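Local coordinates for ancylostoma secreted protein 2 (PDB 4NUI), which is a hookworm secreted antigen of the CAP (SCP/TAPS) family that binds divalent metal ions, its precise biological function being unknown, at residues 124-129 with 147-152. Numbering follows the deposited sequence.
Sequences GELAEK and GHYTQM. With CO (cobalt (II) ion), chain B.
Glu-125 meets His-148 and Tyr-149 where two short helices, 125-129 and 147-152, run roughly antiparallel at a slant beside the metal site of the CAP domain, and the contact exemplifies how a second-shell carboxylate can orient a metal-binding histidine. With CG beside its own backbone N (chi1 -70°) and the chain extended beyond, Glu-125 reaches across to helix 147-152 and divides its two oxygens between backbone and ring. Glu-125 OE1 takes the amide N of Tyr-149 at 2.9 Å in a nearly straight bond (166°), approached from above the carboxylate plane, and receives a weak second bond from His-148 N. Glu-125 OE2 offers its syn lone pair to His-148 ND1 at 2.6 Å, lying close to the imidazole plane although the carboxylate itself is turned 51° from it. The OE2 bond helps to hold the ring's rotation, with Trp-122 lying nearly parallel to it, and leaves NE2 turned to the metal; the carboxylate would probably also make the imidazole a stronger electron donor.

Leu-126 continues the contact on the buried side. Its CB sits over the centre of the Tyr-149 ring in a CH-pi contact, 3.7 Å from the centroid, while CD2 of Leu-126 packs against Tyr-149 OH, 3.6 Å away. Phe-123 meets the same tyrosine edge-to-face.

Three waters and His-88 NE2 also bind the cobalt ion, which His-148 NE2 binds at 2.6 Å.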
ATOM      1  N   GLY A 124       0.307   6.701  -7.339  1.00  6.00           N
ATOM      2  CA  GLY A 124       0.498   7.433  -8.585  1.00  6.93           C
ATOM      3  C   GLY A 124       1.358   6.754  -9.635  1.00  7.84           C
ATOM      4  O   GLY A 124       1.337   7.135 -10.812  1.00  8.18           O
ATOM      5  N   GLU A 125       2.138   5.766  -9.215  1.00  5.07           N
ATOM      6  CA  GLU A 125       3.005   5.054 -10.145  1.00  8.67           C
ATOM      7  C   GLU A 125       2.192   4.417 -11.261  1.00  8.37           C
ATOM      8  O   GLU A 125       2.654   4.329 -12.400  1.00  7.51           O
ATOM      9  CB  GLU A 125       3.861   4.014  -9.419  1.00  6.72           C
ATOM     10  CG  GLU A 125       4.932   4.649  -8.523  1.00  8.25           C
ATOM     11  CD  GLU A 125       5.584   3.673  -7.565  1.00 10.82           C
ATOM     12  OE1 GLU A 125       5.124   2.516  -7.462  1.00  7.85           O
ATOM     13  OE2 GLU A 125       6.574   4.076  -6.909  1.00 10.99           O
ATOM     14  N   LEU A 126       0.970   3.997 -10.939  1.00  5.72           N
ATOM     15  CA  LEU A 126       0.083   3.417 -11.952  1.00  7.04           C
ATOM     16  C   LEU A 126      -0.238   4.411 -13.068  1.00  8.16           C
ATOM     17  O   LEU A 126      -0.058   4.105 -14.247  1.00  8.66           O
ATOM     18  CB  LEU A 126      -1.216   2.898 -11.318  1.00  6.17           C
ATOM     19  CG  LEU A 126      -2.314   2.479 -12.300  1.00  7.62           C
ATOM     20  CD1 LEU A 126      -1.920   1.234 -13.092  1.00  5.78           C
ATOM     21  CD2 LEU A 126      -3.617   2.241 -11.542  1.00  6.79           C
ATOM     22  N   ALA A 127      -0.725   5.594 -12.701  1.00  6.39           N
ATOM     23  CA  ALA A 127      -1.081   6.609 -13.691  1.00  9.05           C
ATOM     24  C   ALA A 127       0.146   7.181 -14.402  1.00 11.09           C
ATOM     25  O   ALA A 127       0.093   7.502 -15.596  1.00 11.97           O
ATOM     26  CB  ALA A 127      -1.889   7.737 -13.039  1.00  8.47           C
ATOM     27  N   GLU A 128       1.248   7.313 -13.675  1.00  8.96           N
ATOM     28  CA  GLU A 128       2.410   8.019 -14.214  1.00 11.53           C
ATOM     29  C   GLU A 128       3.356   7.144 -15.026  1.00 12.47           C
ATOM     30  O   GLU A 128       3.820   7.556 -16.091  1.00 16.01           O
ATOM     31  CB  GLU A 128       3.177   8.727 -13.101  1.00 14.01           C
ATOM     32  CG  GLU A 128       2.400   9.875 -12.491  1.00 11.32           C
ATOM     33  CD  GLU A 128       3.252  10.743 -11.607  1.00 16.00           C
ATOM     34  OE1 GLU A 128       2.690  11.664 -10.984  1.00 19.45           O
ATOM     35  OE2 GLU A 128       4.477  10.503 -11.535  1.00 15.85           O
ATOM     36  N   LYS A 129       3.649   5.950 -14.520  1.00 10.97           N
ATOM     37  CA  LYS A 129       4.567   5.044 -15.201  1.00 11.33           C
ATOM     38  C   LYS A 129       3.836   3.993 -16.033  1.00 12.13           C
ATOM     39  O   LYS A 129       4.336   3.549 -17.064  1.00 13.75           O
ATOM     40  CB  LYS A 129       5.505   4.376 -14.197  1.00 11.21           C
ATOM     41  CG  LYS A 129       6.309   5.370 -13.377  1.00 13.06           C
ATOM     42  CD  LYS A 129       7.368   4.675 -12.560  1.00 18.19           C
ATOM     43  CE  LYS A 129       8.140   5.674 -11.719  1.00 19.08           C
ATOM     44  NZ  LYS A 129       9.230   5.013 -10.965  1.00 23.68           N
ATOM     45  N   GLY A 147       6.728  -0.650  -8.008  1.00  7.60           N
ATOM     46  CA  GLY A 147       6.617  -1.533  -6.859  1.00  7.76           C
ATOM     47  C   GLY A 147       5.903  -0.988  -5.640  1.00  7.17           C
ATOM     48  O   GLY A 147       5.474  -1.765  -4.783  1.00  6.27           O
ATOM     49  N   HIS A 148       5.777   0.332  -5.531  1.00  5.18           N
ATOM     50  CA  HIS A 148       5.004   0.879  -4.426  1.00  5.39           C
ATOM     51  C   HIS A 148       3.516   0.717  -4.729  1.00  4.52           C
ATOM     52  O   HIS A 148       2.744   0.274  -3.870  1.00  5.00           O
ATOM     53  CB  HIS A 148       5.372   2.340  -4.151  1.00  6.16           C
ATOM     54  CG  HIS A 148       6.832   2.555  -3.897  1.00 10.79           C
ATOM     55  ND1 HIS A 148       7.689   3.041  -4.861  1.00 16.59           N
ATOM     56  CD2 HIS A 148       7.585   2.346  -2.793  1.00 15.51           C
ATOM     57  CE1 HIS A 148       8.909   3.124  -4.361  1.00 19.68           C
ATOM     58  NE2 HIS A 148       8.872   2.714  -3.106  1.00 14.60           N
ATOM     59  N   TYR A 149       3.125   1.030  -5.963  1.00  5.04           N
ATOM     60  CA  TYR A 149       1.762   0.776  -6.403  1.00  5.84           C
ATOM     61  C   TYR A 149       1.388  -0.699  -6.295  1.00  4.98           C
ATOM     62  O   TYR A 149       0.354  -1.037  -5.725  1.00  4.87           O
ATOM     63  CB  TYR A 149       1.532   1.240  -7.840  1.00  4.46           C
ATOM     64  CG  TYR A 149       0.269   0.663  -8.424  1.00  5.04           C
ATOM     65  CD1 TYR A 149      -0.973   1.172  -8.067  1.00  5.39           C
ATOM     66  CD2 TYR A 149       0.312  -0.411  -9.314  1.00  5.29           C
ATOM     67  CE1 TYR A 149      -2.143   0.640  -8.587  1.00  6.32           C
ATOM     68  CE2 TYR A 149      -0.851  -0.945  -9.840  1.00  4.54           C
ATOM     69  CZ  TYR A 149      -2.075  -0.415  -9.468  1.00  4.54           C
ATOM     70  OH  TYR A 149      -3.238  -0.935  -9.972  1.00  5.01           O
ATOM     71  N   THR A 150       2.215  -1.578  -6.847  1.00  5.22           N
ATOM     72  CA  THR A 150       1.850  -2.995  -6.882  1.00  4.37           C
ATOM     73  C   THR A 150       1.698  -3.576  -5.476  1.00  4.94           C
ATOM     74  O   THR A 150       0.856  -4.440  -5.244  1.00  4.89           O
ATOM     75  CB  THR A 150       2.819  -3.860  -7.749  1.00  3.85           C
ATOM     76  OG1 THR A 150       4.142  -3.801  -7.211  1.00  6.75           O
ATOM     77  CG2 THR A 150       2.835  -3.376  -9.196  1.00  5.97           C
ATOM     78  N   GLN A 151       2.485  -3.081  -4.526  1.00  4.87           N
ATOM     79  CA  GLN A 151       2.306  -3.508  -3.143  1.00  4.90           C
ATOM     80  C   GLN A 151       1.000  -2.965  -2.534  1.00  5.52           C
ATOM     81  O   GLN A 151       0.327  -3.684  -1.791  1.00  4.47           O
ATOM     82  CB  GLN A 151       3.526  -3.145  -2.283  1.00  5.36           C
ATOM     83  CG  GLN A 151       3.355  -3.467  -0.802  1.00  5.00           C
ATOM     84  CD  GLN A 151       3.170  -4.957  -0.530  1.00  6.12           C
ATOM     85  OE1 GLN A 151       2.047  -5.472  -0.520  1.00  7.98           O
ATOM     86  NE2 GLN A 151       4.263  -5.645  -0.293  1.00  3.54           N
ATOM     87  N   MET A 152       0.634  -1.717  -2.837  1.00  5.51           N
ATOM     88  CA  MET A 152      -0.626  -1.174  -2.320  1.00  4.82           C
ATOM     89  C   MET A 152      -1.827  -1.977  -2.789  1.00  4.75           C
ATOM     90  O   MET A 152      -2.794  -2.108  -2.048  1.00  5.56           O
ATOM     91  CB  MET A 152      -0.854   0.286  -2.720  1.00  3.94           C
ATOM     92  CG  MET A 152       0.115   1.264  -2.148  1.00  6.64           C
ATOM     93  SD  MET A 152      -0.383   2.970  -2.441  1.00  7.31           S
ATOM     94  CE  MET A 152      -1.894   3.073  -1.504  1.00  6.91           C
TER
HETATM   95 CO    CO B 300      10.779   0.980  -3.171  1.00 25.90          CO
HETATM   96  O   HOH W   1      11.626   3.074  -3.079  1.00 24.95           O
HETATM   97  O   HOH W   2      12.547  -0.186  -4.188  1.00 28.47           O
HETATM   98  O   HOH W   3       9.677  -1.204  -3.405  1.00 24.25           O